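Local coordinates for proteasome assembly chaperone family protein (Thermoplasma acidophilum, PDB 3GAA), which is of unknown function but may act as a PAC2-type proteasome assembly chaperone, at the interface of chains A and B and the interface of chains A and C. Numbering follows the deposited sequence. Chains: chain A/B/C, uncharacterized protein Ta1441.

Contact 1: the interface of chains A and B. Residues chain A 58-60, 109-110; chain B 6-7.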
loop_
_atom_site.group_PDB
_atom_site.type_symbol
_atom_site.label_atom_id
_atom_site.label_comp_id
_atom_site.label_asym_id
_atom_site.label_seq_id
_atom_site.Cartn_x
_atom_site.Cartn_y
_atom_site.Cartn_z
ATOM N N HIS A 58 8.057 -21.491 15.677
ATOM C CA HIS A 58 9.164 -21.704 14.726
ATOM C C HIS A 58 9.506 -20.335 14.197
ATOM O O HIS A 58 8.629 -19.494 14.142
ATOM C CB HIS A 58 8.749 -22.540 13.525
ATOM C CG HIS A 58 8.408 -23.952 13.837
ATOM N ND1 HIS A 58 9.324 -24.976 13.730
ATOM C CD2 HIS A 58 7.239 -24.527 14.200
ATOM C CE1 HIS A 58 8.746 -26.119 14.050
ATOM N NE2 HIS A 58 7.477 -25.878 14.329
ATOM N N LEU A 59 10.765 -20.144 13.798
ATOM C CA LEU A 59 11.204 -18.950 13.091
ATOM C C LEU A 59 11.373 -19.348 11.624
ATOM O O LEU A 59 12.232 -20.141 11.249
ATOM C CB LEU A 59 12.474 -18.380 13.707
ATOM C CG LEU A 59 12.884 -16.964 13.297
ATOM C CD1 LEU A 59 13.737 -16.304 14.366
ATOM C CD2 LEU A 59 13.683 -16.945 12.013
ATOM N N ILE A 60 10.482 -18.799 10.819
ATOM C CA ILE A 60 10.355 -19.034 9.375
ATOM C C ILE A 60 11.133 -17.944 8.668
ATOM O O ILE A 60 11.016 -16.760 9.049
ATOM C CB ILE A 60 8.864 -18.785 8.967
ATOM C CG1 ILE A 60 8.019 -19.997 9.155
ATOM C CG2 ILE A 60 8.642 -18.322 7.521
ATOM C CD1 ILE A 60 6.608 -19.589 8.665
ATOM N N THR A 109 14.149 -10.486 13.350
ATOM C CA THR A 109 12.918 -11.210 13.452
ATOM C C THR A 109 12.774 -11.798 14.858
ATOM O O THR A 109 11.773 -11.589 15.559
ATOM C CB THR A 109 12.930 -12.343 12.412
ATOM O OG1 THR A 109 12.923 -11.774 11.092
ATOM C CG2 THR A 109 11.748 -13.289 12.582
ATOM N N LEU A 110 13.782 -12.543 15.278
ATOM C CA LEU A 110 13.805 -13.097 16.626
ATOM C C LEU A 110 13.561 -12.052 17.696
ATOM O O LEU A 110 12.728 -12.263 18.592
ATOM C CB LEU A 110 15.131 -13.792 16.918
ATOM C CG LEU A 110 15.137 -14.663 18.162
ATOM C CD1 LEU A 110 14.108 -15.805 18.065
ATOM C CD2 LEU A 110 16.513 -15.179 18.306
ATOM N N MET B 6 9.182 -14.427 9.509
ATOM C CA MET B 6 8.339 -14.217 10.703
ATOM C C MET B 6 8.591 -15.271 11.757
ATOM O O MET B 6 9.006 -16.372 11.464
ATOM C CB MET B 6 6.825 -14.250 10.335
ATOM C CG MET B 6 6.469 -14.949 8.925
ATOM S SD MET B 6 4.831 -15.728 8.436
ATOM C CE MET B 6 5.231 -16.028 6.677
ATOM N N VAL B 7 8.324 -14.942 12.999
ATOM C CA VAL B 7 8.168 -15.968 14.027
ATOM C C VAL B 7 6.717 -16.465 14.052
ATOM O O VAL B 7 5.797 -15.789 13.640
ATOM C CB VAL B 7 8.553 -15.447 15.412
ATOM C CG1 VAL B 7 8.279 -16.509 16.511
ATOM C CG2 VAL B 7 10.011 -14.985 15.414
#
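A:Ile60 and B:Met6 pair through their backbones. The amide N of A:Ile60 donates to the carbonyl O of B:Met6 at 2.9 Å. The C=O...N angle is 170°, so the amide approaches almost in line with the carbonyl. The return bond, from B:Met6 N to A:Ile60 O, measures 3.0 Å and is weak, bent to 134° at the hydrogen. Together they form an antiparallel bridge, and A:Leu59 bridges to B:Val7 in the same sense.

The side chains of A:Ile60 and B:Met6 lie parallel. They meet loosely, with B:Met6 CE 4.2 Å from A:Ile60 CG2. The methionine chain is extended beyond CG, which carries its terminal methyl out to the isoleucine branch.

B:Val7 turns its CG2 methyl toward a small apolar patch of chain A. This methyl lies 3.7 Å from CG2 of A:Thr109, the methyl of the threonine. The threonine and valine side chains pass antiparallel, methyl beside methyl. With OG1 of A:Thr109 anti to the carbonyl carbon (chi1 -66°), the methyl CG2 stands anti to the backbone N and faces the incoming strand. The same B:Val7 methyl also touches A:Leu59, whose CG is 4.1 Å away, and the two side chains meet at a slant. The other valine methyl, CG1, rests 3.8 Å from the carbonyl O of A:His58, so the histidine enters the contact through its carbonyl.

Behind these residues, helix 103-117 holds A:Thr109 opposite B:Val7. The chain B residues belong to the short N-terminal strand 6-9. That strand pairs antiparallel alongside the C-terminal end of strand 54-60 of chain A, beside helix 103-117. The arm of one subunit thus extends the sheet of its neighbour, and the two-fold symmetry of the interface gives the exchange a twin.

Contact 2: the interface of chains A and C. Residues chain A 161-163; chain C 68-71.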
loop_
_atom_site.group_PDB
_atom_site.type_symbol
_atom_site.label_atom_id
_atom_site.label_comp_id
_atom_site.label_asym_id
_atom_site.label_seq_id
_atom_site.Cartn_x
_atom_site.Cartn_y
_atom_site.Cartn_z
ATOM N N SER A 161 37.280 -9.737 23.847
ATOM C CA SER A 161 37.225 -9.438 22.441
ATOM C C SER A 161 36.677 -8.079 22.264
ATOM O O SER A 161 35.797 -7.646 23.004
ATOM C CB SER A 161 36.397 -10.448 21.681
ATOM O OG SER A 161 35.330 -10.885 22.474
ATOM N N ALA A 162 37.249 -7.383 21.303
ATOM C CA ALA A 162 36.916 -6.006 21.121
ATOM C C ALA A 162 35.549 -5.981 20.481
ATOM O O ALA A 162 34.782 -5.110 20.772
ATOM C CB ALA A 162 37.973 -5.304 20.260
ATOM N N ILE A 163 35.236 -6.965 19.643
ATOM C CA ILE A 163 33.951 -7.017 18.995
ATOM C C ILE A 163 33.310 -8.407 19.136
ATOM O O ILE A 163 34.002 -9.378 19.367
ATOM C CB ILE A 163 34.062 -6.557 17.514
ATOM C CG1 ILE A 163 34.976 -7.453 16.726
ATOM C CG2 ILE A 163 34.595 -5.075 17.396
ATOM C CD1 ILE A 163 34.364 -7.765 15.441
ATOM N N ALA C 68 28.576 -6.163 17.940
ATOM C CA ALA C 68 28.531 -5.353 19.175
ATOM C C ALA C 68 29.960 -5.048 19.597
ATOM O O ALA C 68 30.847 -5.859 19.353
ATOM C CB ALA C 68 27.813 -6.083 20.244
ATOM N N VAL C 69 30.207 -3.891 20.204
ATOM C CA VAL C 69 31.564 -3.594 20.607
ATOM C C VAL C 69 31.776 -3.758 22.112
ATOM O O VAL C 69 31.010 -3.255 22.907
ATOM C CB VAL C 69 32.115 -2.247 20.035
ATOM C CG1 VAL C 69 31.183 -1.620 19.004
ATOM C CG2 VAL C 69 32.530 -1.300 21.117
ATOM N N PHE C 70 32.838 -4.467 22.478
ATOM C CA PHE C 70 33.111 -4.826 23.842
ATOM C C PHE C 70 34.532 -4.499 24.288
ATOM O O PHE C 70 35.049 -5.009 25.263
ATOM C CB PHE C 70 32.797 -6.322 24.077
ATOM C CG PHE C 70 32.703 -6.704 25.555
ATOM C CD1 PHE C 70 31.888 -5.992 26.431
ATOM C CD2 PHE C 70 33.419 -7.747 26.057
ATOM C CE1 PHE C 70 31.802 -6.343 27.777
ATOM C CE2 PHE C 70 33.317 -8.090 27.387
ATOM C CZ PHE C 70 32.515 -7.375 28.250
ATOM N N VAL C 71 35.164 -3.582 23.621
ATOM C CA VAL C 71 36.461 -3.100 24.110
ATOM C C VAL C 71 36.413 -2.342 25.485
ATOM O O VAL C 71 35.529 -1.553 25.805
ATOM C CB VAL C 71 37.114 -2.253 23.046
ATOM C CG1 VAL C 71 36.967 -0.805 23.387
ATOM C CG2 VAL C 71 38.523 -2.685 22.899
#
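A:Ala162 and C:Val71 make the apolar centre of this contact. The CB methyl of A:Ala162 meets the CG2 branch of C:Val71 at 3.8 Å. The same valine methyl also lies 4.1 Å from A:Ala162 CA. It therefore rests against both CA and CB of the alanine.

Next to this pair, C:Phe70 lies by the backbone of A:Ser161. Its CB is 3.5 Å from the carbonyl O of A:Ser161, and CD2 of the ring is 3.9 Å from the same oxygen. The phenylalanine CG stands anti to the backbone N, with chi1 at -165°. This carries the ring away from the pairing backbone and past the serine carbonyl. The touch is made by CB and the near side of the ring.

On the other flank, the backbones of A:Ile163 and C:Ala68 approach closely, with A:Ile163 CA 3.3 Å from the carbonyl O of C:Ala68.

The polar part is a backbone hydrogen bond. C:Phe70 N donates to A:Ala162 O at 2.7 Å, and the bond is nearly straight at the hydrogen, at 168°. The donor sits above the carbonyl plane, 37° out of it, and so does not follow a lone pair. An antiparallel bridge between A:Ile163 and C:Val69 continues the pairing.

Short strand 163-164 of chain A thus meets short strand 68-69 of chain C, and the 3-10 turn 71-73 adds the valine. The patch is small and rests largely on backbone. It joins two copies in the deposited assembly, and may contribute to a larger oligomer if that assembly exists in solution.

The C-alpha centres of contact 1 and contact 2 lie about 27 Å apart, so chain A meets chains B and C through separate surfaces. On chain A the contacts use different elements: strand 54-60 and helix 103-117 in contact 1, residues 161-163 in contact 2. In contact 1 a short N-terminal strand pairs with a longer one, and in contact 2 two short strands pair; both pairings are antiparallel. Contact 1 is two-fold, contact 2 not exactly so. Both surfaces on every subunit would let paired copies link onward. The structure alone does not show that the deposited decamer is biological.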